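Local coordinates for protein geranyltranstransferase (Thermotoga maritima, PDB 2FTZ) that probably catalyses the condensation of geranyl diphosphate with isopentenyl diphosphate to give farnesyl diphosphate and pyrophosphate, at residues 36-41 with 113-118; 76-81 with 137-142; 178-183 with 207-212. All coordinates share one frame; numbering follows the deposited sequence.

Contact 1 of 3, residues 36-41 with 113-118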
loop_
_atom_site.group_PDB
_atom_site.type_symbol
_atom_site.label_atom_id
_atom_site.label_comp_id
_atom_site.label_asym_id
_atom_site.label_seq_id
_atom_site.Cartn_x
_atom_site.Cartn_y
_atom_site.Cartn_z
ATOM N N GLU A 36 1.759 5.851 -16.816
ATOM C CA GLU A 36 2.731 6.837 -17.286
ATOM C C GLU A 36 3.286 7.647 -16.104
ATOM O O GLU A 36 4.484 7.953 -16.051
ATOM C CB GLU A 36 2.107 7.763 -18.330
ATOM C CG GLU A 36 3.141 8.738 -18.945
ATOM C CD GLU A 36 2.516 9.773 -19.858
ATOM O OE1 GLU A 36 1.528 9.441 -20.573
ATOM O OE2 GLU A 36 3.033 10.925 -19.864
ATOM N N ALA A 37 2.414 8.030 -15.191
ATOM C CA ALA A 37 2.822 8.796 -14.018
ATOM C C ALA A 37 3.765 8.033 -13.079
ATOM O O ALA A 37 4.715 8.604 -12.530
ATOM C CB ALA A 37 1.540 9.283 -13.209
ATOM N N MET A 38 3.462 6.756 -12.805
ATOM C CA MET A 38 4.365 5.900 -12.064
ATOM C C MET A 38 5.724 5.796 -12.694
ATOM O O MET A 38 6.749 5.979 -12.009
ATOM C CB MET A 38 3.770 4.492 -11.868
ATOM C CG MET A 38 2.523 4.483 -11.032
ATOM S SD MET A 38 2.015 2.762 -10.684
ATOM C CE MET A 38 1.354 2.327 -12.246
ATOM N N LEU A 39 5.769 5.587 -14.019
ATOM C CA LEU A 39 7.031 5.517 -14.708
ATOM C C LEU A 39 7.784 6.871 -14.649
ATOM O O LEU A 39 8.983 6.917 -14.433
ATOM C CB LEU A 39 6.751 5.105 -16.171
ATOM C CG LEU A 39 7.969 4.967 -17.097
ATOM C CD1 LEU A 39 9.068 3.977 -16.551
ATOM C CD2 LEU A 39 7.518 4.531 -18.502
ATOM N N TYR A 40 7.061 7.961 -14.854
ATOM C CA TYR A 40 7.649 9.323 -14.785
ATOM C C TYR A 40 8.351 9.540 -13.453
ATOM O O TYR A 40 9.548 9.899 -13.375
ATOM C CB TYR A 40 6.531 10.344 -14.970
ATOM C CG TYR A 40 6.937 11.800 -14.729
ATOM C CD1 TYR A 40 7.549 12.536 -15.737
ATOM C CD2 TYR A 40 6.664 12.440 -13.525
ATOM C CE1 TYR A 40 7.902 13.888 -15.548
ATOM C CE2 TYR A 40 7.025 13.812 -13.300
ATOM C CZ TYR A 40 7.638 14.525 -14.341
ATOM O OH TYR A 40 8.020 15.864 -14.206
ATOM N N SER A 41 7.603 9.305 -12.370
ATOM C CA SER A 41 8.116 9.536 -11.035
ATOM C C SER A 41 9.328 8.677 -10.689
ATOM O O SER A 41 10.242 9.141 -10.009
ATOM C CB SER A 41 7.013 9.318 -10.034
ATOM O OG SER A 41 6.053 10.361 -10.119
ATOM N N LEU A 113 -2.256 10.560 -6.898
ATOM C CA LEU A 113 -2.683 9.779 -5.723
ATOM C C LEU A 113 -2.674 8.298 -6.103
ATOM O O LEU A 113 -2.143 7.431 -5.375
ATOM C CB LEU A 113 -4.103 10.179 -5.318
ATOM C CG LEU A 113 -4.757 9.371 -4.191
ATOM C CD1 LEU A 113 -3.995 9.685 -2.910
ATOM C CD2 LEU A 113 -6.239 9.627 -4.017
ATOM N N LEU A 114 -3.279 8.011 -7.237
ATOM C CA LEU A 114 -3.394 6.619 -7.715
ATOM C C LEU A 114 -2.016 6.055 -8.057
ATOM O O LEU A 114 -1.749 4.929 -7.756
ATOM C CB LEU A 114 -4.275 6.534 -8.952
ATOM C CG LEU A 114 -5.741 6.840 -8.614
ATOM C CD1 LEU A 114 -6.582 6.904 -9.857
ATOM C CD2 LEU A 114 -6.313 5.861 -7.592
ATOM N N ALA A 115 -1.149 6.849 -8.685
ATOM C CA ALA A 115 0.218 6.427 -9.000
ATOM C C ALA A 115 1.018 6.027 -7.774
ATOM O O ALA A 115 1.758 5.043 -7.778
ATOM C CB ALA A 115 0.984 7.548 -9.802
ATOM N N GLY A 116 0.848 6.786 -6.696
ATOM C CA GLY A 116 1.512 6.483 -5.446
ATOM C C GLY A 116 1.058 5.135 -4.923
ATOM O O GLY A 116 1.883 4.291 -4.542
ATOM N N ASP A 117 -0.253 4.933 -4.922
ATOM C CA ASP A 117 -0.831 3.663 -4.482
ATOM C C ASP A 117 -0.328 2.497 -5.330
ATOM O O ASP A 117 0.040 1.468 -4.800
ATOM C CB ASP A 117 -2.357 3.705 -4.527
ATOM C CG ASP A 117 -3.009 4.570 -3.380
ATOM O OD1 ASP A 117 -2.318 5.106 -2.522
ATOM O OD2 ASP A 117 -4.241 4.741 -3.452
ATOM N N GLY A 118 -0.359 2.671 -6.663
ATOM C CA GLY A 118 0.165 1.683 -7.574
ATOM C C GLY A 118 1.616 1.256 -7.318
ATOM O O GLY A 118 1.922 0.082 -7.300
#
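In the all-helical isoprenoid synthase fold of the polyprenyl synthetases, helices 33-43 and 109-127 cross where Ala37 and Met38 meet Ala115 and Gly118. The short axes pass 8.8 Å apart at a crossing angle of -71°, and small residues at the crossing let the backbones come close: Met38 CA lies 5.2 Å from Ala115 CA. One methyl faces another, Ala37 CB standing 3.9 Å from Ala115 CB, and alanine suits backbones this close. Met38 fills the space beside this pair. Its CG sits opposite the carbonyl carbon (chi1 -64°), the chain runs on extended through chi2, and CG thereby touches Ala115 CB at 3.6 Å as well as the peptide oxygen Ala115 O. Replacing Met38 by an alanine would probably strip Ala115 and Gly118 of this covering and leave a gap between the helices. No hydrogen bond crosses the contact, and the four touching residues are buried. Helix 109-127 also reaches the dimer interface: Asp117 OD2 is hydrogen-bonded to His85 ND1 of the second subunit, and Met38 itself packs on Tyr144 of that subunit. Glycine suits position 118 because a beta carbon there would collide with the thioether sulfur; without one, Met38 SD rests 3.7 Å from Gly118 C, while the bend at chi3 (-75°) turns CE away from that carbonyl carbon.

Contact 2 of 3, residues 76-81 with 137-142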
loop_
_atom_site.group_PDB
_atom_site.type_symbol
_atom_site.label_atom_id
_atom_site.label_comp_id
_atom_site.label_asym_id
_atom_site.label_seq_id
_atom_site.Cartn_x
_atom_site.Cartn_y
_atom_site.Cartn_z
ATOM N N GLU A 76 13.103 0.748 -3.896
ATOM C CA GLU A 76 13.090 1.961 -4.676
ATOM C C GLU A 76 11.670 2.359 -5.127
ATOM O O GLU A 76 11.334 3.536 -5.174
ATOM C CB GLU A 76 13.999 1.809 -5.873
ATOM C CG GLU A 76 14.291 3.134 -6.604
ATOM C CD GLU A 76 15.013 4.233 -5.786
ATOM O OE1 GLU A 76 15.434 4.091 -4.597
ATOM O OE2 GLU A 76 15.040 5.345 -6.319
ATOM N N LEU A 77 10.854 1.377 -5.462
ATOM C CA LEU A 77 9.453 1.623 -5.888
ATOM C C LEU A 77 8.692 2.186 -4.700
ATOM O O LEU A 77 7.933 3.132 -4.817
ATOM C CB LEU A 77 8.815 0.314 -6.397
ATOM C CG LEU A 77 9.242 -0.270 -7.747
ATOM C CD1 LEU A 77 8.543 -1.621 -8.027
ATOM C CD2 LEU A 77 8.992 0.723 -8.858
ATOM N N PHE A 78 8.933 1.608 -3.541
ATOM C CA PHE A 78 8.290 2.082 -2.306
ATOM C C PHE A 78 8.689 3.508 -1.972
ATOM O O PHE A 78 7.833 4.371 -1.690
ATOM C CB PHE A 78 8.610 1.167 -1.131
ATOM C CG PHE A 78 7.689 1.389 0.049
ATOM C CD1 PHE A 78 7.992 2.318 1.006
ATOM C CD2 PHE A 78 6.500 0.682 0.164
ATOM C CE1 PHE A 78 7.111 2.541 2.083
ATOM C CE2 PHE A 78 5.641 0.893 1.261
ATOM C CZ PHE A 78 5.945 1.796 2.187
ATOM N N HIS A 79 9.992 3.766 -2.006
ATOM C CA HIS A 79 10.525 5.103 -1.846
ATOM C C HIS A 79 9.865 6.096 -2.796
ATOM O O HIS A 79 9.433 7.183 -2.346
ATOM C CB HIS A 79 12.049 5.058 -2.057
ATOM C CG HIS A 79 12.721 6.372 -1.949
ATOM N ND1 HIS A 79 12.609 7.175 -0.830
ATOM C CD2 HIS A 79 13.523 7.028 -2.816
ATOM C CE1 HIS A 79 13.303 8.274 -1.036
ATOM N NE2 HIS A 79 13.853 8.213 -2.230
ATOM N N THR A 80 9.835 5.752 -4.099
ATOM C CA THR A 80 9.138 6.576 -5.108
ATOM C C THR A 80 7.708 6.931 -4.720
ATOM O O THR A 80 7.303 8.119 -4.780
ATOM C CB THR A 80 9.168 5.951 -6.489
ATOM O OG1 THR A 80 10.520 5.586 -6.790
ATOM C CG2 THR A 80 8.659 6.946 -7.591
ATOM N N ALA A 81 6.961 5.922 -4.319
ATOM C CA ALA A 81 5.550 6.100 -3.965
ATOM C C ALA A 81 5.458 7.090 -2.802
ATOM O O ALA A 81 4.578 7.966 -2.766
ATOM C CB ALA A 81 4.944 4.774 -3.549
ATOM N N GLU A 137 7.252 -10.105 6.062
ATOM C CA GLU A 137 6.895 -9.573 7.362
ATOM C C GLU A 137 7.651 -8.303 7.693
ATOM O O GLU A 137 7.065 -7.330 8.150
ATOM C CB GLU A 137 7.183 -10.633 8.412
ATOM C CG GLU A 137 6.770 -10.271 9.808
ATOM C CD GLU A 137 6.489 -11.514 10.665
ATOM O OE1 GLU A 137 6.682 -12.659 10.169
ATOM O OE2 GLU A 137 6.055 -11.335 11.827
ATOM N N GLU A 138 8.968 -8.329 7.491
ATOM C CA GLU A 138 9.797 -7.160 7.749
ATOM C C GLU A 138 9.457 -5.982 6.873
ATOM O O GLU A 138 9.492 -4.856 7.350
ATOM C CB GLU A 138 11.291 -7.456 7.591
ATOM C CG GLU A 138 11.869 -8.336 8.673
ATOM C CD GLU A 138 11.993 -7.614 10.017
ATOM O OE1 GLU A 138 12.495 -6.474 10.060
ATOM O OE2 GLU A 138 11.525 -8.188 11.013
ATOM N N PHE A 139 9.233 -6.239 5.577
ATOM C CA PHE A 139 8.873 -5.200 4.639
ATOM C C PHE A 139 7.524 -4.545 5.032
ATOM O O PHE A 139 7.374 -3.316 4.986
ATOM C CB PHE A 139 8.862 -5.743 3.212
ATOM C CG PHE A 139 8.662 -4.707 2.161
ATOM C CD1 PHE A 139 9.689 -3.854 1.801
ATOM C CD2 PHE A 139 7.411 -4.493 1.580
ATOM C CE1 PHE A 139 9.505 -2.909 0.839
ATOM C CE2 PHE A 139 7.218 -3.503 0.601
ATOM C CZ PHE A 139 8.270 -2.735 0.241
ATOM N N SER A 140 6.569 -5.367 5.420
ATOM C CA SER A 140 5.225 -4.898 5.801
ATOM C C SER A 140 5.335 -4.066 7.064
ATOM O O SER A 140 4.715 -3.020 7.167
ATOM C CB SER A 140 4.288 -6.107 6.052
ATOM O OG SER A 140 3.993 -6.708 4.802
ATOM N N GLU A 141 6.156 -4.518 8.008
ATOM C CA GLU A 141 6.367 -3.776 9.280
ATOM C C GLU A 141 7.034 -2.442 8.967
ATOM O O GLU A 141 6.684 -1.416 9.524
ATOM C CB GLU A 141 7.257 -4.592 10.238
ATOM C CG GLU A 141 7.743 -3.823 11.471
ATOM C CD GLU A 141 8.238 -4.765 12.612
ATOM O OE1 GLU A 141 8.376 -5.999 12.374
ATOM O OE2 GLU A 141 8.483 -4.241 13.729
ATOM N N THR A 142 8.007 -2.477 8.058
ATOM C CA THR A 142 8.716 -1.290 7.622
ATOM C C THR A 142 7.760 -0.257 7.007
ATOM O O THR A 142 7.877 0.888 7.308
ATOM C CB THR A 142 9.818 -1.659 6.630
ATOM O OG1 THR A 142 10.769 -2.497 7.310
ATOM C CG2 THR A 142 10.498 -0.402 6.016
#
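Glu76 O, two residues before the Phe78 that meets Phe139, accepts two bonds from a single threonine. Thr80 N reaches it at 2.9 Å as the regular helix bond, and Thr80 OG1 comes in at 2.7 Å from the opposite face of the carbonyl plane, with a C=O...donor angle of 146°. The other helix repeats the device: Thr142 OG1 lies 2.7 Å from Glu138 O, which also takes the bond from Thr142 N. Threonine suits both buried sites because its hydroxyl is satisfied inside its own helix while its methyl remains for packing. The contact joins helix 69-87 to helix 136-143 in the core of the all-helical isoprenoid synthase fold, and two buried phenylalanines do the touching. Both have CG swung opposite the backbone N (Phe78 chi1 -164°), which sends the rings toward each other between the helices, where they slide past each other in opposite directions. Phe139 CZ ends 3.8 Å from Phe78 CD2 and 4.2 Å from Phe78 CB. The ring centroids are 5.5 Å apart and the planes are inclined at 78°, in an oblique meeting. Phe124 and Phe182 each pair edge-to-face with Phe139, whereas Phe78 meets Phe120 and also Phe121 of the second subunit. With no polar bond between the segments, their association here rests on dispersion and the exclusion of water, and the aromatic cluster continues across the dimer interface.

Contact 3 of 3, residues 178-183 with 207-212; sequences ALFAFC and VAFQIY
Different first torsions aim the two key rings at each other: Phe180 carries CG opposite its carbonyl carbon (chi1 -76°), whereas in Phe209 CG lies opposite the backbone N (chi1 -171°). The side chains cross at about a right angle, and Phe180 delivers the corner of its ring over a face of the other. Its CZ stands 3.8 Å above the plane of the Phe209 ring, over the centre, while Phe180 CE2 lies 3.8 Å from Phe209 CD1. With centroids 4.9 Å apart and planes inclined at 48°, the pair is oblique. Long flat side chains suit these places, since the nearest alpha carbons, Phe180 CA and Val207 CA, are 9.1 Å apart. Phe205 meets Phe180 edge-to-face, and Arg50 and Leu53 of helix 49-61 touch it. Gln210, next to Phe209, bonds through OE1 to Thr176 OG1 and through NE2 to Asp214 OD1. A 1,2-ethanediol molecule is hydrogen-bonded to Phe209 O, and an unidentified ligand lies near the ring, both probably crystallisation additives but consistent with a pocket. Phe209 and Gln210 open the Phe-Gln-x-x-Asp-Asp sequence, characteristic of the second aspartate-rich motif of polyprenyl synthetases, whose aspartates in relatives bind the magnesium ions that hold the allylic diphosphate.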
loop_
_atom_site.group_PDB
_atom_site.type_symbol
_atom_site.label_atom_id
_atom_site.label_comp_id
_atom_site.label_asym_id
_atom_site.label_seq_id
_atom_site.Cartn_x
_atom_site.Cartn_y
_atom_site.Cartn_z
ATOM N N ALA A 178 13.389 3.633 9.157
ATOM C CA ALA A 178 12.823 2.282 8.952
ATOM C C ALA A 178 13.207 1.682 7.596
ATOM O O ALA A 178 13.475 0.495 7.509
ATOM C CB ALA A 178 11.301 2.320 9.090
ATOM N N LEU A 179 13.192 2.481 6.557
ATOM C CA LEU A 179 13.484 1.926 5.230
ATOM C C LEU A 179 14.964 1.556 5.084
ATOM O O LEU A 179 15.306 0.519 4.501
ATOM C CB LEU A 179 13.042 2.882 4.135
ATOM C CG LEU A 179 13.014 2.301 2.709
ATOM C CD1 LEU A 179 12.274 0.901 2.580
ATOM C CD2 LEU A 179 12.399 3.297 1.735
ATOM N N PHE A 180 15.852 2.381 5.642
ATOM C CA PHE A 180 17.268 1.984 5.707
ATOM C C PHE A 180 17.522 0.784 6.589
ATOM O O PHE A 180 18.372 -0.040 6.262
ATOM C CB PHE A 180 18.101 3.198 6.143
ATOM C CG PHE A 180 18.293 4.188 5.053
ATOM C CD1 PHE A 180 19.015 3.860 3.941
ATOM C CD2 PHE A 180 17.717 5.447 5.126
ATOM C CE1 PHE A 180 19.193 4.819 2.902
ATOM C CE2 PHE A 180 17.914 6.389 4.139
ATOM C CZ PHE A 180 18.651 6.086 3.045
ATOM N N ALA A 181 16.800 0.668 7.710
ATOM C CA ALA A 181 16.858 -0.497 8.568
ATOM C C ALA A 181 16.546 -1.754 7.773
ATOM O O ALA A 181 17.254 -2.741 7.895
ATOM C CB ALA A 181 15.895 -0.368 9.792
ATOM N N PHE A 182 15.526 -1.675 6.921
ATOM C CA PHE A 182 15.172 -2.774 6.035
ATOM C C PHE A 182 16.258 -3.056 4.986
ATOM O O PHE A 182 16.547 -4.227 4.699
ATOM C CB PHE A 182 13.820 -2.539 5.360
ATOM C CG PHE A 182 13.436 -3.630 4.402
ATOM C CD1 PHE A 182 12.865 -4.804 4.878
ATOM C CD2 PHE A 182 13.697 -3.518 3.042
ATOM C CE1 PHE A 182 12.562 -5.848 4.012
ATOM C CE2 PHE A 182 13.395 -4.522 2.191
ATOM C CZ PHE A 182 12.817 -5.719 2.668
ATOM N N CYS A 183 16.825 -2.018 4.390
ATOM C CA CYS A 183 17.907 -2.209 3.425
ATOM C C CYS A 183 19.107 -2.936 4.036
ATOM O O CYS A 183 19.751 -3.747 3.393
ATOM C CB CYS A 183 18.380 -0.862 2.873
ATOM S SG CYS A 183 17.210 -0.021 1.799
ATOM N N VAL A 207 18.561 7.878 10.477
ATOM C CA VAL A 207 18.468 9.070 11.307
ATOM C C VAL A 207 19.565 10.078 10.924
ATOM O O VAL A 207 19.268 11.266 10.716
ATOM C CB VAL A 207 18.387 8.775 12.837
ATOM C CG1 VAL A 207 18.449 10.066 13.648
ATOM C CG2 VAL A 207 17.104 7.915 13.186
ATOM N N ALA A 208 20.825 9.625 10.819
ATOM C CA ALA A 208 21.927 10.473 10.409
ATOM C C ALA A 208 21.675 11.056 9.009
ATOM O O ALA A 208 21.904 12.250 8.769
ATOM C CB ALA A 208 23.277 9.635 10.475
ATOM N N PHE A 209 21.147 10.218 8.104
ATOM C CA PHE A 209 20.812 10.602 6.730
ATOM C C PHE A 209 19.788 11.736 6.734
ATOM O O PHE A 209 19.960 12.726 6.023
ATOM C CB PHE A 209 20.299 9.347 5.967
ATOM C CG PHE A 209 20.115 9.528 4.478
ATOM C CD1 PHE A 209 18.948 10.064 3.957
ATOM C CD2 PHE A 209 21.104 9.101 3.591
ATOM C CE1 PHE A 209 18.788 10.223 2.594
ATOM C CE2 PHE A 209 20.930 9.247 2.212
ATOM C CZ PHE A 209 19.768 9.829 1.731
ATOM N N GLN A 210 18.745 11.610 7.551
ATOM C CA GLN A 210 17.707 12.649 7.642
ATOM C C GLN A 210 18.308 13.953 8.171
ATOM O O GLN A 210 17.993 15.040 7.679
ATOM C CB GLN A 210 16.576 12.213 8.568
ATOM C CG GLN A 210 15.402 13.196 8.554
ATOM C CD GLN A 210 14.879 13.473 7.181
ATOM O OE1 GLN A 210 14.521 12.541 6.467
ATOM N NE2 GLN A 210 14.930 14.724 6.753
ATOM N N ILE A 211 19.118 13.852 9.227
ATOM C CA ILE A 211 19.795 15.041 9.756
ATOM C C ILE A 211 20.658 15.734 8.700
ATOM O O ILE A 211 20.646 16.982 8.550
ATOM C CB ILE A 211 20.638 14.755 11.043
ATOM C CG1 ILE A 211 19.773 14.302 12.203
ATOM C CG2 ILE A 211 21.439 16.048 11.430
ATOM C CD1 ILE A 211 20.491 13.570 13.347
ATOM N N TYR A 212 21.433 14.974 7.945
ATOM C CA TYR A 212 22.226 15.584 6.906
ATOM C C TYR A 212 21.326 16.228 5.850
ATOM O O TYR A 212 21.694 17.250 5.284
ATOM C CB TYR A 212 23.219 14.599 6.285
ATOM C CG TYR A 212 24.348 14.123 7.221
ATOM C CD1 TYR A 212 24.995 14.983 8.084
ATOM C CD2 TYR A 212 24.781 12.801 7.181
ATOM C CE1 TYR A 212 26.047 14.544 8.896
ATOM C CE2 TYR A 212 25.823 12.349 7.994
ATOM C CZ TYR A 212 26.417 13.190 8.867
ATOM O OH TYR A 212 27.437 12.740 9.659
#

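How the contacts relate
The three contacts form a row through one helical domain of the polyprenyl synthetase family. Contacts 1 (helices 33-43 and 109-127) and 2 (69-87 and 136-143) have centres 15 Å apart and alternate along the chain, helix 136-143 following 109-127; they touch where Gly116 O meets Ala81 CB and Ser41 meets Thr80. Contact 3 (177-189 and 206-214) comes later, its centre 13 Å from that of contact 2, which it joins through Thr142 and Phe139 packing on helix 177-189. Contacts 1 and 3 are 24 Å apart between centres, without touching. Contacts 1 and 2 both reach the second subunit, whereas contact 3 does not, so the row leads from the dimer interface toward the probable substrate-binding region.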